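Type 3A cellulose-binding domain protein (Clostridium thermocellum, PDB 4B9P) probably serves as the extracellular cellulose-sensing module of an anti-sigma factor, signalling polysaccharide binding across the membrane so that the sigma factor SigI2 is released. Local coordinates at residues A[20-28]-A[106-117]; A[28-39]-A[96-106]. All coordinates share one frame; numbering follows the deposited sequence.

In the fold
From the N terminus the chain runs through strand 7-13 and the short strand 19-20 before entering strand 25-31, which both contacts use. Contact 1 pairs 20-28 with 106-117 and so closes the wider loop; contact 2, joining 28-39 to 96-106, closes a shorter one that lies wholly within it. The two meet at Lys28 and Glu106, where one antiparallel ladder passes from contact 1 into contact 2, although their centres lie about 23 Å apart. Contact 1 pairs neighbouring strands of one five-stranded sheet and lays the loop ahead of strand 25-31 against the short, weakly bonded helix 114-117, near the calcium site; contact 2 ties the far end of that sheet to the two-stranded sheet of 37-38 and 98-99.

Contact 1: A[20-28]-A[106-117]; sequences TKELQPRIK and EIISRIGNSYAL
Backbone hydrogen bonds join Ile27 and Ile107 in both directions, Ile107 N giving the shorter to Ile27 O at 2.8 Å. Where the ladder is interrupted around Gln24 and Pro25, Ser109 N makes only a weak bond to Pro25 O. Leu23 and Ile111 then form a single bridge, with Leu23 N 2.8 Å from Ile111 O. Two waters bridge the strands here: one donates to Pro25 O and Ile107 O and accepts from Ser109 OG, whose hydroxyl also bonds Tyr58 OH, while the other accepts from Arg26 NE and donates to Ser109 O. Strands 25-31 and 104-111 are neighbours in a five-stranded sheet of the CBM3 beta sandwich; Ile27, Ile107 and Ile111 pack on strand 84-92 of the facing sheet. Pro25 CD lies 3.7 Å from Ile111 CD1, their side chains crossing at about a right angle. On the other face Arg26 and Ile108 run side by side, and Ile108 CD1 sits 4.1 Å above the centre of the Arg26 guanidinium. Charge pairs Glu22 with Arg110: bent at chi3 (-67°), Arg110 brings NH1 within 3.3 Å of Glu22 OE2, a salt bridge whose hydrogen bond is weak. Arg110 NH1 also donates to a lone pair of Leu117 O at 3.1 Å, and Arg110 NE bridges to Asp61.

Contact 2: A[28-39]-A[96-106]; sequences KLINTGNTPITL and AGVLNPGEYVE
Lys28 lies across the face of Tyr104. Lys28 CB is 4.1 Å from Val105 O. With CG anti to the backbone N (chi1 -176°), the chain turns along the ring, and Lys28 CG comes 3.8 Å from Tyr104 CD1. Lys28 CD stays near the same Tyr104 CD1. The extended chain then carries Lys28 CE 3.6 Å above the Tyr104 ring plane, a CH-pi contact offset toward the rim. At the tip, Lys28 NZ is a cation-pi partner 4.4 Å from the Tyr104 ring centroid, only 3° off the normal. Next along the strands, Leu29 and Val105 exchange two backbone hydrogen bonds.

Asn31 ties the turns together. Its backbone N donates almost straight to Glu103 O, and its O accepts from Gly102 N. Asn31 ND2 is spent on two carbonyls, both in the amide plane: Thr35 O and, at 2.9 Å, Leu99 O. Leu99 O is met from the opposite face of its own plane by Ile37 N, while Asn31 OD1 takes Gly33 N. The ring of Pro101 packs against the backbone of Gly33 and Asn34. Further on, Leu39 CD2 rests 3.9 Å from Leu99 CB.

The loop opened by the Asx turn at Asn31 and the type II beta turn from Asn100 to Glu103 connect two antiparallel ladders, one between strands 25-31 and 104-111 and one between 37-38 and 98-99, at one end of the CBM3 beta sandwich.

Contact 1: A[20-28]-A[106-117]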
loop_
_atom_site.group_PDB
_atom_site.type_symbol
_atom_site.label_atom_id
_atom_site.label_comp_id
_atom_site.label_asym_id
_atom_site.label_seq_id
_atom_site.Cartn_x
_atom_site.Cartn_y
_atom_site.Cartn_z
ATOM N N THR A 20 -1.679 14.140 8.425
ATOM C CA THR A 20 -1.605 12.983 9.301
ATOM C C THR A 20 -0.152 12.726 9.687
ATOM O O THR A 20 0.751 12.981 8.863
ATOM C CB THR A 20 -2.203 11.742 8.599
ATOM O OG1 THR A 20 -2.214 10.664 9.527
ATOM C CG2 THR A 20 -1.410 11.294 7.339
ATOM N N LYS A 21 0.085 12.120 10.858
ATOM C CA LYS A 21 1.452 11.682 11.171
ATOM C C LYS A 21 1.661 10.222 10.818
ATOM O O LYS A 21 2.746 9.678 11.035
ATOM C CB LYS A 21 1.820 11.955 12.616
ATOM C CG LYS A 21 0.957 11.224 13.607
ATOM C CD LYS A 21 1.465 11.604 15.040
ATOM C CE LYS A 21 0.527 11.224 16.157
ATOM N NZ LYS A 21 0.533 9.740 16.386
ATOM N N GLU A 22 0.646 9.583 10.212
ATOM C CA GLU A 22 0.836 8.252 9.653
ATOM C C GLU A 22 -0.114 8.002 8.525
ATOM O O GLU A 22 -1.297 8.292 8.616
ATOM C CB GLU A 22 0.750 7.108 10.660
ATOM C CG GLU A 22 -0.132 7.218 11.812
ATOM C CD GLU A 22 -0.013 5.986 12.723
ATOM O OE1 GLU A 22 -0.622 4.977 12.367
ATOM O OE2 GLU A 22 0.700 5.998 13.764
ATOM N N LEU A 23 0.409 7.489 7.426
ATOM C CA LEU A 23 -0.452 6.977 6.350
ATOM C C LEU A 23 -0.997 5.639 6.796
ATOM O O LEU A 23 -0.250 4.803 7.286
ATOM C CB LEU A 23 0.354 6.788 5.071
ATOM C CG LEU A 23 1.190 7.971 4.604
ATOM C CD1 LEU A 23 1.958 7.630 3.314
ATOM C CD2 LEU A 23 0.336 9.217 4.423
ATOM N N GLN A 24 -2.308 5.442 6.626
ATOM C CA GLN A 24 -2.939 4.181 7.022
ATOM C C GLN A 24 -3.768 3.601 5.877
ATOM O O GLN A 24 -4.979 3.461 5.973
ATOM C CB GLN A 24 -3.807 4.382 8.260
ATOM C CG GLN A 24 -2.961 4.580 9.501
ATOM C CD GLN A 24 -3.744 4.305 10.771
ATOM O OE1 GLN A 24 -4.944 3.965 10.725
ATOM N NE2 GLN A 24 -3.088 4.464 11.902
ATOM N N PRO A 25 -3.108 3.214 4.780
ATOM C CA PRO A 25 -3.824 2.475 3.732
ATOM C C PRO A 25 -4.146 1.055 4.180
ATOM O O PRO A 25 -3.297 0.362 4.790
ATOM C CB PRO A 25 -2.811 2.478 2.574
ATOM C CG PRO A 25 -1.503 2.441 3.257
ATOM C CD PRO A 25 -1.660 3.267 4.513
ATOM N N ARG A 26 -5.382 0.639 3.925
ATOM C CA ARG A 26 -5.798 -0.732 4.166
ATOM C C ARG A 26 -6.163 -1.323 2.819
ATOM O O ARG A 26 -6.881 -0.672 2.050
ATOM C CB ARG A 26 -6.974 -0.756 5.123
ATOM C CG ARG A 26 -6.551 -0.202 6.470
ATOM C CD ARG A 26 -7.571 -0.355 7.518
ATOM N NE ARG A 26 -6.962 -0.072 8.811
ATOM C CZ ARG A 26 -7.561 -0.331 9.961
ATOM N NH1 ARG A 26 -8.788 -0.828 9.968
ATOM N NH2 ARG A 26 -6.942 -0.088 11.100
ATOM N N ILE A 27 -5.674 -2.533 2.531
ATOM C CA ILE A 27 -5.767 -3.091 1.198
ATOM C C ILE A 27 -6.255 -4.525 1.264
ATOM O O ILE A 27 -5.874 -5.278 2.157
ATOM C CB ILE A 27 -4.372 -2.995 0.540
ATOM C CG1 ILE A 27 -3.987 -1.501 0.335
ATOM C CG2 ILE A 27 -4.317 -3.718 -0.759
ATOM C CD1 ILE A 27 -2.487 -1.250 0.027
ATOM N N LYS A 28 -7.086 -4.897 0.299
ATOM C CA LYS A 28 -7.572 -6.261 0.158
ATOM C C LYS A 28 -7.335 -6.664 -1.295
ATOM O O LYS A 28 -7.888 -6.024 -2.211
ATOM C CB LYS A 28 -9.041 -6.341 0.544
ATOM C CG LYS A 28 -9.658 -7.696 0.546
ATOM C CD LYS A 28 -11.074 -7.642 1.174
ATOM C CE LYS A 28 -11.802 -8.943 1.021
ATOM N NZ LYS A 28 -13.219 -8.914 1.493
ATOM N N GLU A 106 -5.697 -9.530 3.092
ATOM C CA GLU A 106 -5.983 -8.212 3.647
ATOM C C GLU A 106 -4.744 -7.756 4.422
ATOM O O GLU A 106 -4.176 -8.531 5.191
ATOM C CB GLU A 106 -7.200 -8.291 4.569
ATOM C CG GLU A 106 -7.616 -6.938 5.131
ATOM C CD GLU A 106 -8.864 -7.012 6.010
ATOM O OE1 GLU A 106 -9.529 -8.084 6.019
ATOM O OE2 GLU A 106 -9.174 -6.006 6.688
ATOM N N ILE A 107 -4.345 -6.500 4.206
ATOM C CA ILE A 107 -3.127 -5.957 4.792
ATOM C C ILE A 107 -3.450 -4.619 5.409
ATOM O O ILE A 107 -3.920 -3.712 4.708
ATOM C CB ILE A 107 -2.012 -5.790 3.743
ATOM C CG1 ILE A 107 -1.802 -7.118 3.019
ATOM C CG2 ILE A 107 -0.713 -5.319 4.417
ATOM C CD1 ILE A 107 -0.854 -7.060 1.919
ATOM N N ILE A 108 -3.159 -4.482 6.703
ATOM C CA ILE A 108 -3.331 -3.230 7.435
ATOM C C ILE A 108 -1.929 -2.677 7.673
ATOM O O ILE A 108 -1.130 -3.353 8.318
ATOM C CB ILE A 108 -4.056 -3.506 8.773
ATOM C CG1 ILE A 108 -5.487 -4.005 8.524
ATOM C CG2 ILE A 108 -4.064 -2.248 9.640
ATOM C CD1 ILE A 108 -6.285 -4.219 9.753
ATOM N N SER A 109 -1.648 -1.468 7.172
ATOM C CA SER A 109 -0.316 -0.891 7.226
ATOM C C SER A 109 -0.309 0.466 7.862
ATOM O O SER A 109 -1.315 1.173 7.873
ATOM C CB SER A 109 0.231 -0.710 5.816
ATOM O OG SER A 109 0.228 -1.930 5.089
ATOM N N ARG A 110 0.866 0.831 8.357
ATOM C CA ARG A 110 1.136 2.195 8.823
ATOM C C ARG A 110 2.469 2.621 8.260
ATOM O O ARG A 110 3.427 1.864 8.327
ATOM C CB ARG A 110 1.164 2.263 10.365
ATOM C CG ARG A 110 -0.158 1.906 11.009
ATOM C CD ARG A 110 -0.133 2.224 12.483
ATOM N NE ARG A 110 0.808 1.353 13.119
ATOM C CZ ARG A 110 1.705 1.695 14.038
ATOM N NH1 ARG A 110 1.842 2.950 14.484
ATOM N NH2 ARG A 110 2.472 0.735 14.510
ATOM N N ILE A 111 2.554 3.864 7.797
ATOM C CA ILE A 111 3.786 4.389 7.214
ATOM C C ILE A 111 3.994 5.809 7.748
ATOM O O ILE A 111 3.082 6.630 7.769
ATOM C CB ILE A 111 3.708 4.468 5.642
ATOM C CG1 ILE A 111 3.480 3.053 5.059
ATOM C CG2 ILE A 111 4.949 5.105 5.024
ATOM C CD1 ILE A 111 2.042 2.768 4.747
ATOM N N GLY A 112 5.222 6.092 8.165
ATOM C CA GLY A 112 5.542 7.438 8.610
ATOM C C GLY A 112 6.892 7.498 9.262
ATOM O O GLY A 112 7.658 6.516 9.299
ATOM N N ASN A 113 7.207 8.682 9.795
ATOM C CA ASN A 113 8.454 8.900 10.523
ATOM C C ASN A 113 8.511 7.888 11.678
ATOM O O ASN A 113 7.545 7.771 12.447
ATOM C CB ASN A 113 8.394 10.353 11.045
ATOM C CG ASN A 113 9.643 10.816 11.766
ATOM O OD1 ASN A 113 10.248 10.083 12.523
ATOM N ND2 ASN A 113 9.984 12.076 11.579
ATOM N N SER A 114 9.621 7.142 11.788
ATOM C CA SER A 114 9.755 6.121 12.821
ATOM C C SER A 114 9.418 6.650 14.221
ATOM O O SER A 114 8.932 5.900 15.057
ATOM C CB SER A 114 11.166 5.523 12.747
ATOM O OG SER A 114 12.155 6.527 13.012
ATOM N N TYR A 115 9.729 7.907 14.495
ATOM C CA TYR A 115 9.471 8.498 15.812
ATOM C C TYR A 115 7.991 8.796 16.026
ATOM O O TYR A 115 7.533 8.879 17.156
ATOM C CB TYR A 115 10.306 9.767 16.020
ATOM C CG TYR A 115 11.775 9.503 16.225
ATOM C CD1 TYR A 115 12.622 9.259 15.127
ATOM C CD2 TYR A 115 12.312 9.493 17.508
ATOM C CE1 TYR A 115 13.964 9.032 15.314
ATOM C CE2 TYR A 115 13.654 9.258 17.679
ATOM C CZ TYR A 115 14.482 9.036 16.590
ATOM O OH TYR A 115 15.817 8.808 16.787
ATOM N N ALA A 116 7.234 8.990 14.965
ATOM C CA ALA A 116 5.800 9.187 15.067
ATOM C C ALA A 116 5.050 7.891 15.231
ATOM O O ALA A 116 4.010 7.863 15.862
ATOM C CB ALA A 116 5.294 9.926 13.847
ATOM N N LEU A 117 5.598 6.808 14.705
ATOM C CA LEU A 117 4.855 5.560 14.694
ATOM C C LEU A 117 4.916 4.866 16.056
ATOM O O LEU A 117 4.174 3.932 16.331
ATOM C CB LEU A 117 5.326 4.662 13.563
ATOM C CG LEU A 117 4.481 4.863 12.286
ATOM C CD1 LEU A 117 4.466 6.303 11.776
ATOM C CD2 LEU A 117 4.919 3.887 11.204
HETATM O O HOH W 1 5.186 10.552 10.253
HETATM O O HOH W 2 -2.069 -1.840 3.650
HETATM O O HOH W 3 -4.050 1.052 8.876
#

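Contact 2: A[28-39]-A[96-106]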
loop_
_atom_site.group_PDB
_atom_site.type_symbol
_atom_site.label_atom_id
_atom_site.label_comp_id
_atom_site.label_asym_id
_atom_site.label_seq_id
_atom_site.Cartn_x
_atom_site.Cartn_y
_atom_site.Cartn_z
ATOM N N LYS A 28 -7.086 -4.897 0.299
ATOM C CA LYS A 28 -7.572 -6.261 0.158
ATOM C C LYS A 28 -7.335 -6.664 -1.295
ATOM O O LYS A 28 -7.888 -6.024 -2.211
ATOM C CB LYS A 28 -9.041 -6.341 0.544
ATOM C CG LYS A 28 -9.658 -7.696 0.546
ATOM C CD LYS A 28 -11.074 -7.642 1.174
ATOM C CE LYS A 28 -11.802 -8.943 1.021
ATOM N NZ LYS A 28 -13.219 -8.914 1.493
ATOM N N LEU A 29 -6.495 -7.663 -1.498
ATOM C CA LEU A 29 -6.203 -8.171 -2.827
ATOM C C LEU A 29 -6.945 -9.466 -3.019
ATOM O O LEU A 29 -6.760 -10.408 -2.225
ATOM C CB LEU A 29 -4.722 -8.474 -2.936
ATOM C CG LEU A 29 -4.220 -9.192 -4.178
ATOM C CD1 LEU A 29 -4.383 -8.310 -5.400
ATOM C CD2 LEU A 29 -2.766 -9.647 -3.995
ATOM N N ILE A 30 -7.775 -9.516 -4.041
ATOM C CA ILE A 30 -8.659 -10.659 -4.257
ATOM C C ILE A 30 -8.347 -11.328 -5.576
ATOM O O ILE A 30 -8.220 -10.660 -6.601
ATOM C CB ILE A 30 -10.164 -10.261 -4.252
ATOM C CG1 ILE A 30 -10.477 -9.464 -2.981
ATOM C CG2 ILE A 30 -11.044 -11.494 -4.399
ATOM C CD1 ILE A 30 -11.305 -8.237 -3.259
ATOM N N ASN A 31 -8.229 -12.653 -5.560
ATOM C CA ASN A 31 -8.048 -13.380 -6.793
ATOM C C ASN A 31 -9.434 -13.672 -7.381
ATOM O O ASN A 31 -10.196 -14.497 -6.862
ATOM C CB ASN A 31 -7.280 -14.670 -6.516
ATOM C CG ASN A 31 -6.922 -15.428 -7.798
ATOM O OD1 ASN A 31 -7.540 -15.186 -8.848
ATOM N ND2 ASN A 31 -5.949 -16.328 -7.723
ATOM N N THR A 32 -9.756 -12.996 -8.472
ATOM C CA THR A 32 -11.080 -13.146 -9.069
ATOM C C THR A 32 -11.033 -13.964 -10.360
ATOM O O THR A 32 -12.087 -14.219 -10.938
ATOM C CB THR A 32 -11.746 -11.784 -9.330
ATOM O OG1 THR A 32 -10.886 -11.037 -10.189
ATOM C CG2 THR A 32 -11.956 -10.992 -8.056
ATOM N N GLY A 33 -9.834 -14.379 -10.791
ATOM C CA GLY A 33 -9.653 -15.198 -11.977
ATOM C C GLY A 33 -9.798 -16.671 -11.682
ATOM O O GLY A 33 -10.410 -17.066 -10.705
ATOM N N ASN A 34 -9.241 -17.527 -12.524
ATOM C CA ASN A 34 -9.284 -18.950 -12.201
ATOM C C ASN A 34 -7.899 -19.589 -12.213
ATOM O O ASN A 34 -7.780 -20.804 -12.252
ATOM C CB ASN A 34 -10.311 -19.725 -13.025
ATOM C CG ASN A 34 -11.736 -19.550 -12.501
ATOM O OD1 ASN A 34 -12.057 -19.846 -11.325
ATOM N ND2 ASN A 34 -12.605 -19.077 -13.375
ATOM N N THR A 35 -6.861 -18.765 -12.095
ATOM C CA THR A 35 -5.499 -19.287 -11.966
ATOM C C THR A 35 -4.966 -18.959 -10.570
ATOM O O THR A 35 -5.213 -17.890 -10.060
ATOM C CB THR A 35 -4.543 -18.652 -12.992
ATOM O OG1 THR A 35 -4.363 -17.273 -12.675
ATOM C CG2 THR A 35 -5.115 -18.789 -14.394
ATOM N N PRO A 36 -4.200 -19.857 -9.957
ATOM C CA PRO A 36 -3.523 -19.546 -8.683
ATOM C C PRO A 36 -2.444 -18.510 -8.951
ATOM O O PRO A 36 -1.845 -18.486 -10.025
ATOM C CB PRO A 36 -2.880 -20.893 -8.275
ATOM C CG PRO A 36 -3.699 -21.914 -9.044
ATOM C CD PRO A 36 -4.003 -21.249 -10.368
ATOM N N ILE A 37 -2.188 -17.662 -7.964
ATOM C CA ILE A 37 -1.172 -16.626 -8.077
ATOM C C ILE A 37 -0.145 -16.837 -6.964
ATOM O O ILE A 37 -0.496 -16.941 -5.796
ATOM C CB ILE A 37 -1.807 -15.226 -7.945
ATOM C CG1 ILE A 37 -2.769 -14.986 -9.124
ATOM C CG2 ILE A 37 -0.711 -14.118 -7.871
ATOM C CD1 ILE A 37 -3.711 -13.812 -8.942
ATOM N N THR A 38 1.122 -16.932 -7.330
ATOM C CA THR A 38 2.168 -17.062 -6.321
ATOM C C THR A 38 2.401 -15.687 -5.663
ATOM O O THR A 38 2.794 -14.733 -6.339
ATOM C CB THR A 38 3.463 -17.579 -6.984
ATOM O OG1 THR A 38 3.197 -18.868 -7.550
ATOM C CG2 THR A 38 4.629 -17.660 -5.977
ATOM N N LEU A 39 2.175 -15.578 -4.346
ATOM C CA LEU A 39 2.172 -14.272 -3.709
ATOM C C LEU A 39 3.526 -13.581 -3.785
ATOM O O LEU A 39 3.582 -12.374 -3.909
ATOM C CB LEU A 39 1.696 -14.380 -2.269
ATOM C CG LEU A 39 0.187 -14.548 -2.133
ATOM C CD1 LEU A 39 -0.102 -14.919 -0.713
ATOM C CD2 LEU A 39 -0.550 -13.245 -2.506
ATOM N N ALA A 96 5.221 -17.159 1.446
ATOM C CA ALA A 96 3.851 -16.707 1.673
ATOM C C ALA A 96 2.798 -17.614 1.038
ATOM O O ALA A 96 1.641 -17.560 1.415
ATOM C CB ALA A 96 3.666 -15.297 1.164
ATOM N N GLY A 97 3.180 -18.414 0.046
ATOM C CA GLY A 97 2.283 -19.389 -0.545
ATOM C C GLY A 97 1.554 -18.835 -1.760
ATOM O O GLY A 97 1.965 -17.877 -2.412
ATOM N N VAL A 98 0.423 -19.466 -2.043
ATOM C CA VAL A 98 -0.310 -19.237 -3.269
ATOM C C VAL A 98 -1.674 -18.677 -2.929
ATOM O O VAL A 98 -2.311 -19.119 -1.970
ATOM C CB VAL A 98 -0.425 -20.553 -4.073
ATOM C CG1 VAL A 98 -1.434 -20.435 -5.181
ATOM C CG2 VAL A 98 0.954 -20.911 -4.623
ATOM N N LEU A 99 -2.110 -17.695 -3.707
ATOM C CA LEU A 99 -3.438 -17.137 -3.558
ATOM C C LEU A 99 -4.301 -17.812 -4.607
ATOM O O LEU A 99 -4.187 -17.536 -5.806
ATOM C CB LEU A 99 -3.373 -15.629 -3.776
ATOM C CG LEU A 99 -4.667 -14.930 -3.386
ATOM C CD1 LEU A 99 -4.933 -15.024 -1.857
ATOM C CD2 LEU A 99 -4.628 -13.484 -3.846
ATOM N N ASN A 100 -5.159 -18.724 -4.166
ATOM C CA ASN A 100 -6.036 -19.404 -5.100
ATOM C C ASN A 100 -7.220 -18.577 -5.504
ATOM O O ASN A 100 -7.597 -17.649 -4.798
ATOM C CB ASN A 100 -6.490 -20.736 -4.514
ATOM C CG ASN A 100 -5.379 -21.770 -4.548
ATOM O OD1 ASN A 100 -4.721 -21.952 -5.575
ATOM N ND2 ASN A 100 -5.116 -22.390 -3.417
ATOM N N PRO A 101 -7.857 -18.935 -6.637
ATOM C CA PRO A 101 -9.075 -18.220 -7.043
ATOM C C PRO A 101 -10.125 -18.203 -5.918
ATOM O O PRO A 101 -10.412 -19.225 -5.305
ATOM C CB PRO A 101 -9.541 -19.023 -8.273
ATOM C CG PRO A 101 -8.253 -19.516 -8.854
ATOM C CD PRO A 101 -7.410 -19.883 -7.670
ATOM N N GLY A 102 -10.677 -17.023 -5.652
ATOM C CA GLY A 102 -11.677 -16.855 -4.619
ATOM C C GLY A 102 -11.077 -16.458 -3.266
ATOM O O GLY A 102 -11.812 -16.120 -2.334
ATOM N N GLU A 103 -9.756 -16.506 -3.130
ATOM C CA GLU A 103 -9.131 -16.151 -1.868
ATOM C C GLU A 103 -8.664 -14.717 -1.906
ATOM O O GLU A 103 -8.539 -14.119 -2.969
ATOM C CB GLU A 103 -7.956 -17.088 -1.558
ATOM C CG GLU A 103 -8.402 -18.525 -1.386
ATOM C CD GLU A 103 -7.291 -19.426 -0.890
ATOM O OE1 GLU A 103 -6.093 -19.170 -1.246
ATOM O OE2 GLU A 103 -7.632 -20.391 -0.161
ATOM N N TYR A 104 -8.382 -14.180 -0.724
ATOM C CA TYR A 104 -7.901 -12.815 -0.632
ATOM C C TYR A 104 -6.862 -12.651 0.443
ATOM O O TYR A 104 -6.791 -13.455 1.392
ATOM C CB TYR A 104 -9.074 -11.835 -0.403
ATOM C CG TYR A 104 -9.613 -11.904 0.990
ATOM C CD1 TYR A 104 -9.097 -11.109 2.006
ATOM C CD2 TYR A 104 -10.643 -12.771 1.299
ATOM C CE1 TYR A 104 -9.576 -11.183 3.289
ATOM C CE2 TYR A 104 -11.148 -12.845 2.575
ATOM C CZ TYR A 104 -10.613 -12.050 3.567
ATOM O OH TYR A 104 -11.132 -12.133 4.833
ATOM N N VAL A 105 -6.071 -11.595 0.306
ATOM C CA VAL A 105 -5.201 -11.153 1.389
ATOM C C VAL A 105 -5.612 -9.748 1.787
ATOM O O VAL A 105 -5.847 -8.887 0.925
ATOM C CB VAL A 105 -3.690 -11.157 1.004
ATOM C CG1 VAL A 105 -2.837 -10.635 2.196
ATOM C CG2 VAL A 105 -3.276 -12.550 0.613
ATOM N N GLU A 106 -5.697 -9.530 3.092
ATOM C CA GLU A 106 -5.983 -8.212 3.647
ATOM C C GLU A 106 -4.744 -7.756 4.422
ATOM O O GLU A 106 -4.176 -8.531 5.191
ATOM C CB GLU A 106 -7.200 -8.291 4.569
ATOM C CG GLU A 106 -7.616 -6.938 5.131
ATOM C CD GLU A 106 -8.864 -7.012 6.010
ATOM O OE1 GLU A 106 -9.529 -8.084 6.019
ATOM O OE2 GLU A 106 -9.174 -6.006 6.688
#